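Local coordinates for protein endoglycosidase (Bacteroides thetaiotaomicron, PDB 6Q64) that probably hydrolyses glycosidic bonds of complex N-glycans and belongs to glycoside hydrolase family 18, at residues M93-D96 and S97-F100; N171-C174 and D175-K179; D238-S241 and T242-K246. The protein carries 1 engineered substitution. All coordinates share one frame; numbering follows the deposited sequence.

Interaction 1 of 3, residues M93-D96 and S97-F100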
loop_
_atom_site.group_PDB
_atom_site.type_symbol
_atom_site.label_atom_id
_atom_site.label_comp_id
_atom_site.label_asym_id
_atom_site.label_seq_id
_atom_site.Cartn_x
_atom_site.Cartn_y
_atom_site.Cartn_z
HETATM N N MSE A 93 7.970 5.746 -13.752
HETATM C CA MSE A 93 7.127 6.486 -14.690
HETATM C C MSE A 93 5.725 6.711 -14.132
HETATM O O MSE A 93 4.849 7.228 -14.819
HETATM C CB MSE A 93 7.011 5.746 -16.038
HETATM C CG MSE A 93 8.295 5.686 -16.882
HETATM SE SE MSE A 93 9.269 7.387 -16.984
HETATM C CE MSE A 93 10.883 7.459 -15.893
ATOM N N LEU A 94 5.497 6.300 -12.885
ATOM C CA LEU A 94 4.212 6.525 -12.251
ATOM C C LEU A 94 4.037 8.019 -12.068
ATOM O O LEU A 94 5.009 8.744 -11.947
ATOM C CB LEU A 94 4.211 5.845 -10.889
ATOM C CG LEU A 94 4.058 4.333 -10.894
ATOM C CD1 LEU A 94 4.373 3.767 -9.509
ATOM C CD2 LEU A 94 2.655 3.981 -11.342
ATOM N N PRO A 95 2.799 8.508 -11.925
ATOM C CA PRO A 95 2.575 9.896 -11.528
ATOM C C PRO A 95 3.444 10.279 -10.325
ATOM O O PRO A 95 3.620 9.483 -9.422
ATOM C CB PRO A 95 1.101 9.906 -11.160
ATOM C CG PRO A 95 0.498 8.785 -12.017
ATOM C CD PRO A 95 1.566 7.723 -12.070
ATOM N N ASP A 96 4.026 11.467 -10.382
ATOM C CA ASP A 96 5.002 11.971 -9.384
ATOM C C ASP A 96 4.325 12.108 -8.013
ATOM O O ASP A 96 5.035 12.202 -7.042
ATOM C CB ASP A 96 5.611 13.299 -9.847
ATOM C CG ASP A 96 6.492 13.144 -11.070
ATOM O OD1 ASP A 96 6.822 11.965 -11.388
ATOM O OD2 ASP A 96 6.881 14.198 -11.674
ATOM N N SER A 97 3.002 12.121 -7.956
ATOM C CA SER A 97 2.184 12.304 -6.732
ATOM C C SER A 97 1.961 10.962 -6.010
ATOM O O SER A 97 1.394 10.971 -4.917
ATOM C CB SER A 97 0.842 12.894 -7.121
ATOM O OG SER A 97 0.220 12.095 -8.147
ATOM N N VAL A 98 2.310 9.829 -6.611
ATOM C CA VAL A 98 2.259 8.517 -5.912
ATOM C C VAL A 98 3.372 8.459 -4.865
ATOM O O VAL A 98 4.518 8.591 -5.252
ATOM C CB VAL A 98 2.395 7.375 -6.919
ATOM C CG1 VAL A 98 2.849 6.111 -6.247
ATOM C CG2 VAL A 98 1.091 7.138 -7.664
ATOM N N ASP A 99 3.035 8.183 -3.598
ATOM C CA ASP A 99 3.992 8.166 -2.454
ATOM C C ASP A 99 4.596 6.787 -2.268
ATOM O O ASP A 99 5.818 6.720 -2.021
ATOM C CB ASP A 99 3.311 8.566 -1.161
ATOM C CG ASP A 99 2.956 10.026 -1.236
ATOM O OD1 ASP A 99 3.881 10.835 -1.165
ATOM O OD2 ASP A 99 1.785 10.321 -1.445
ATOM N N PHE A 100 3.780 5.743 -2.386
ATOM C CA PHE A 100 4.270 4.347 -2.264
ATOM C C PHE A 100 3.301 3.382 -2.947
ATOM O O PHE A 100 2.189 3.748 -3.300
ATOM C CB PHE A 100 4.491 3.972 -0.791
ATOM C CG PHE A 100 3.245 3.666 0.006
ATOM C CD1 PHE A 100 2.423 4.683 0.460
ATOM C CD2 PHE A 100 2.899 2.359 0.308
ATOM C CE1 PHE A 100 1.284 4.397 1.202
ATOM C CE2 PHE A 100 1.753 2.073 1.040
ATOM C CZ PHE A 100 0.952 3.091 1.498
#

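Interaction 2 of 3, residues N171-C174 and D175-K179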
loop_
_atom_site.group_PDB
_atom_site.type_symbol
_atom_site.label_atom_id
_atom_site.label_comp_id
_atom_site.label_asym_id
_atom_site.label_seq_id
_atom_site.Cartn_x
_atom_site.Cartn_y
_atom_site.Cartn_z
ATOM N N ASN A 171 10.995 -13.285 9.963
ATOM C CA ASN A 171 12.402 -12.854 9.787
ATOM C C ASN A 171 12.796 -13.102 8.327
ATOM O O ASN A 171 13.720 -12.405 7.839
ATOM C CB ASN A 171 13.349 -13.526 10.785
ATOM C CG ASN A 171 13.514 -12.724 12.059
ATOM O OD1 ASN A 171 13.660 -11.499 12.028
ATOM N ND2 ASN A 171 13.456 -13.407 13.187
ATOM N N ALA A 172 12.131 -14.081 7.688
ATOM C CA ALA A 172 12.385 -14.540 6.300
ATOM C C ALA A 172 11.759 -13.529 5.354
ATOM O O ALA A 172 12.365 -13.203 4.328
ATOM C CB ALA A 172 11.808 -15.910 6.056
ATOM N N ILE A 173 10.583 -13.041 5.710
ATOM C CA ILE A 173 9.954 -11.937 4.950
ATOM C C ILE A 173 10.961 -10.784 4.923
ATOM O O ILE A 173 11.328 -10.383 3.816
ATOM C CB ILE A 173 8.599 -11.582 5.566
ATOM C CG1 ILE A 173 7.670 -12.802 5.531
ATOM C CG2 ILE A 173 8.020 -10.362 4.871
ATOM C CD1 ILE A 173 6.189 -12.484 5.627
ATOM N N CYS A 174 11.461 -10.345 6.081
ATOM C CA CYS A 174 12.435 -9.226 6.197
ATOM C C CYS A 174 13.676 -9.559 5.391
ATOM O O CYS A 174 14.082 -8.743 4.573
ATOM C CB CYS A 174 12.864 -8.939 7.627
ATOM S SG CYS A 174 11.525 -8.251 8.634
ATOM N N ASP A 175 14.265 -10.722 5.619
ATOM C CA ASP A 175 15.356 -11.215 4.750
ATOM C C ASP A 175 15.055 -10.743 3.339
ATOM O O ASP A 175 15.832 -9.935 2.804
ATOM C CB ASP A 175 15.425 -12.741 4.691
ATOM C CG ASP A 175 16.122 -13.343 5.888
ATOM O OD1 ASP A 175 16.658 -12.551 6.722
ATOM O OD2 ASP A 175 16.127 -14.590 5.974
ATOM N N SER A 176 13.932 -11.229 2.807
ATOM C CA SER A 176 13.637 -11.270 1.354
ATOM C C SER A 176 13.366 -9.836 0.872
ATOM O O SER A 176 13.694 -9.537 -0.274
ATOM C CB SER A 176 12.544 -12.280 1.057
ATOM O OG SER A 176 11.505 -11.714 0.287
ATOM N N ILE A 177 12.909 -8.964 1.767
ATOM C CA ILE A 177 12.751 -7.498 1.534
ATOM C C ILE A 177 14.136 -6.848 1.481
ATOM O O ILE A 177 14.320 -5.977 0.615
ATOM C CB ILE A 177 11.864 -6.856 2.628
ATOM C CG1 ILE A 177 10.382 -7.061 2.312
ATOM C CG2 ILE A 177 12.187 -5.382 2.855
ATOM C CD1 ILE A 177 9.487 -6.885 3.498
ATOM N N GLU A 178 15.038 -7.193 2.409
ATOM C CA GLU A 178 16.364 -6.524 2.557
ATOM C C GLU A 178 17.223 -6.908 1.344
ATOM O O GLU A 178 18.059 -6.084 0.914
ATOM C CB GLU A 178 17.030 -6.901 3.887
ATOM C CG GLU A 178 16.213 -6.502 5.118
ATOM C CD GLU A 178 16.910 -6.645 6.470
ATOM O OE1 GLU A 178 16.225 -6.882 7.505
ATOM O OE2 GLU A 178 18.137 -6.487 6.494
ATOM N N LYS A 179 16.974 -8.106 0.806
ATOM C CA LYS A 179 17.720 -8.735 -0.318
ATOM C C LYS A 179 17.511 -7.941 -1.612
ATOM O O LYS A 179 18.420 -7.907 -2.418
ATOM C CB LYS A 179 17.249 -10.179 -0.528
ATOM C CG LYS A 179 17.509 -10.729 -1.920
ATOM C CD LYS A 179 17.199 -12.192 -2.091
ATOM C CE LYS A 179 17.952 -12.789 -3.261
ATOM N NZ LYS A 179 18.124 -14.243 -3.078
#

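Interaction 3 of 3, residues D238-S241 and T242-K246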
loop_
_atom_site.group_PDB
_atom_site.type_symbol
_atom_site.label_atom_id
_atom_site.label_comp_id
_atom_site.label_asym_id
_atom_site.label_seq_id
_atom_site.Cartn_x
_atom_site.Cartn_y
_atom_site.Cartn_z
ATOM N N ASP A 238 -8.704 -3.108 10.982
ATOM C CA ASP A 238 -9.595 -2.761 12.132
ATOM C C ASP A 238 -9.412 -3.774 13.293
ATOM O O ASP A 238 -9.697 -3.414 14.423
ATOM C CB ASP A 238 -11.055 -2.612 11.673
ATOM C CG ASP A 238 -11.538 -3.778 10.830
ATOM O OD1 ASP A 238 -11.022 -3.936 9.704
ATOM O OD2 ASP A 238 -12.366 -4.564 11.323
ATOM N N LEU A 239 -8.889 -4.973 13.037
ATOM C CA LEU A 239 -8.597 -6.010 14.055
ATOM C C LEU A 239 -7.304 -5.685 14.804
ATOM O O LEU A 239 -6.954 -6.424 15.736
ATOM C CB LEU A 239 -8.460 -7.354 13.341
ATOM C CG LEU A 239 -9.745 -7.817 12.667
ATOM C CD1 LEU A 239 -9.524 -9.077 11.840
ATOM C CD2 LEU A 239 -10.799 -8.046 13.721
ATOM N N LEU A 240 -6.573 -4.661 14.405
ATOM C CA LEU A 240 -5.396 -4.259 15.203
ATOM C C LEU A 240 -5.874 -3.737 16.580
ATOM O O LEU A 240 -6.814 -2.931 16.636
ATOM C CB LEU A 240 -4.558 -3.229 14.426
ATOM C CG LEU A 240 -3.737 -3.777 13.253
ATOM C CD1 LEU A 240 -3.227 -2.651 12.365
ATOM C CD2 LEU A 240 -2.553 -4.614 13.711
ATOM N N SER A 241 -5.246 -4.189 17.670
ATOM C CA SER A 241 -5.360 -3.529 18.993
ATOM C C SER A 241 -4.793 -2.114 18.893
ATOM O O SER A 241 -3.970 -1.882 18.038
ATOM C CB SER A 241 -4.660 -4.299 20.053
ATOM O OG SER A 241 -3.249 -4.204 19.909
ATOM N N THR A 242 -5.235 -1.211 19.759
ATOM C CA THR A 242 -4.754 0.185 19.857
ATOM C C THR A 242 -3.219 0.144 19.839
ATOM O O THR A 242 -2.603 0.849 19.025
ATOM C CB THR A 242 -5.349 0.881 21.096
ATOM O OG1 THR A 242 -6.772 0.805 21.166
ATOM C CG2 THR A 242 -5.072 2.361 21.144
ATOM N N GLU A 243 -2.618 -0.656 20.711
ATOM C CA GLU A 243 -1.152 -0.631 20.926
ATOM C C GLU A 243 -0.466 -1.175 19.686
ATOM O O GLU A 243 0.554 -0.600 19.286
ATOM C CB GLU A 243 -0.728 -1.455 22.143
ATOM C CG GLU A 243 -0.845 -0.698 23.445
ATOM C CD GLU A 243 -0.283 0.709 23.374
ATOM O OE1 GLU A 243 0.948 0.816 23.077
ATOM O OE2 GLU A 243 -1.087 1.684 23.572
ATOM N N THR A 244 -0.979 -2.281 19.158
ATOM C CA THR A 244 -0.380 -3.001 18.007
ATOM C C THR A 244 -0.498 -2.080 16.774
ATOM O O THR A 244 0.459 -1.975 15.991
ATOM C CB THR A 244 -1.007 -4.398 17.862
ATOM O OG1 THR A 244 -1.020 -5.121 19.097
ATOM C CG2 THR A 244 -0.261 -5.249 16.870
ATOM N N SER A 245 -1.596 -1.347 16.655
ATOM C CA SER A 245 -1.800 -0.349 15.585
ATOM C C SER A 245 -0.615 0.638 15.526
ATOM O O SER A 245 -0.321 1.152 14.443
ATOM C CB SER A 245 -3.141 0.343 15.732
ATOM O OG SER A 245 -3.016 1.559 16.452
ATOM N N LYS A 246 0.051 0.940 16.632
ATOM C CA LYS A 246 1.186 1.897 16.595
ATOM C C LYS A 246 2.349 1.290 15.807
ATOM O O LYS A 246 3.226 2.034 15.402
ATOM C CB LYS A 246 1.618 2.298 18.005
ATOM C CG LYS A 246 0.568 3.109 18.748
ATOM C CD LYS A 246 0.940 3.479 20.172
ATOM C CE LYS A 246 -0.063 4.417 20.810
ATOM N NZ LYS A 246 -0.314 4.035 22.212
#

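Interaction 1 of 3, residues M93-D96 and S97-F100
Pro95 and Val98 are the ends of a type I beta turn, with Asp96 and Ser97 at its two corners, in the loop that leads into strand 100-102 of the TIM barrel. The hydrogen bond closing the turn runs from Val98 N to Pro95 O, 3.1 Å long and fairly straight at the hydrogen (164°), although the donor stands well above the carbonyl plane. Proline suits the first position because its ring restricts the backbone and brings no N-H that would need a partner.

Val98 places its two methyls against different neighbours. With CG1 anti to the backbone N (chi1 159°), that methyl faces Leu94, whose CD1 lies 4.3 Å from Val98 CG1. The other branch turns to the proline, Val98 CG2 standing 4.5 Å from Pro95 CB. Branching at CB thus lets one side chain touch two residues of the incoming arm. Ser97 OG sits between its own backbone N and carbonyl carbon, which folds it back over the turn to 3.8 Å from Pro95 CB; a small polar residue fits this tight corner.

Helix 346-358 packs on this apolar side, with Leu348 against Val98, Arg349 against Pro95 and Leu352 against Ser97. Asp96 keeps only its CB close to the bend, 3.4 Å from Ser97 N, while its carboxylate leads away to Tyr58 OH through OD2 and to a salt bridge with Lys125 through OD1. Arg66 grips the chain twice: NH2 donates to Asp96 O, and NE pairs with Asp99 OD1.

Interaction 2 of 3, residues N171-C174 and D175-K179
Ile173 and Ile177 meet one helical turn apart on helix 162-179, one of the outer helices of the TIM barrel. Their side chains cross at a slant, the branch methyl Ile173 CG2 lying 4.0 Å from the chain end Ile177 CD1. Beneath them runs the i to i+4 backbone pattern of an alpha helix. Ile177 N donates to Ile173 O in the plane of that carbonyl, and Glu178 N reaches Cys174 O at 2.8 Å, the C=O...N angle opening to 171°. Asp175 N to Asn171 O (2.8 Å) and Ser176 N to Ala172 O (2.9 Å) complete the series.

Further out, Glu178, with CG anti to its carbonyl carbon and the chain extended beyond (chi2 -171°), runs back alongside the preceding turn, bringing OE1 to 3.9 Å from Cys174 CB. Compact cysteine leaves room for this passage. Asp175 OD1 lies 3.1 Å from Asn171 O, two acceptors whose repulsion is probably eased by Arg223.

The second shell explains both faces. The isoleucines bury their branched chains against Phe185 of strand 184-189, as suits the barrel side of the helix, while Cys174 packs on Leu220 of helix 211-224. From that same helix comes Arg223, whose guanidinium serves three polar side chains on one face, spaced four and three residues apart: NE forms a salt bridge with Glu178 OE1, NH1 another with Asp175 OD1, and NH2 donates to Asn171 OD1.

Interaction 3 of 3, residues D238-S241 and T242-K246
Ser241 holds OG between its backbone N and carbonyl carbon (chi1 72°), and this torsion swings the hydroxyl over the first turn of the short helix 242-245, where it meets Thr244. Thr244 in turn sets OG1 beside its own backbone N (chi1 -50°), which leaves CG2 anti to that N, so that the hydroxyl faces the serine while the methyl goes the other way, to Leu240.

Ser241 is the N-cap: its OG accepts from Thr244 N at 3.1 Å, supplying the partner that an amide in the first turn of a helix lacks. Its carbonyl joins in, Ser245 N donating to Ser241 O at 2.8 Å with the donor almost in line with the C=O. Serine suits the place because its hydroxyl is carried on a single carbon, near enough to bend back to the chain. Without the hydroxyl, as with an alanine here, Thr244 N would probably lose its capping partner and the start of this short helix would be likely to fray.

On the apolar side, Leu240 CD2 touches Thr244 CG2 at 4.0 Å, the two side chains lying roughly at right angles, and Leu240 CB rests 4.1 Å from Ser245 CB. Ile217 of helix 211-224 covers both Leu240 and Thr244. Thr244 OG1 hydrogen-bonds beyond the turn with Gln214 OE1 and Ile205 O.

Ser245 OG donates back to Thr242 O at 2.7 Å, and also bonds with Asp274 N. At the surface, Lys246 NZ forms a salt bridge of 2.8 Å with Glu243 OE2, approached on its syn side. The extended lysine chain carries its ammonium back along the helix toward the N-terminal end, where it probably offsets much of the charge of the Glu243 carboxylate.

The three contacts follow one another along the chain without nesting or crossing, and each joins neighbouring residues rather than closing a long loop. Interaction 1 comes first, bending the loop between strands 72-76 and 100-102 against helix 346-358, so the early part of the barrel meets its last helix. Interaction 2 lies on helix 162-179, ahead of strand 184-189, with its centre about 25 Å from that of interaction 1. Interaction 3 starts helix 242-245 after strand 230-235, across the chain's centre from interaction 1. None touches another, but helix 211-224 links two of them: it packs against both interaction 2 and interaction 3, whose nearest atoms are about 14 Å apart.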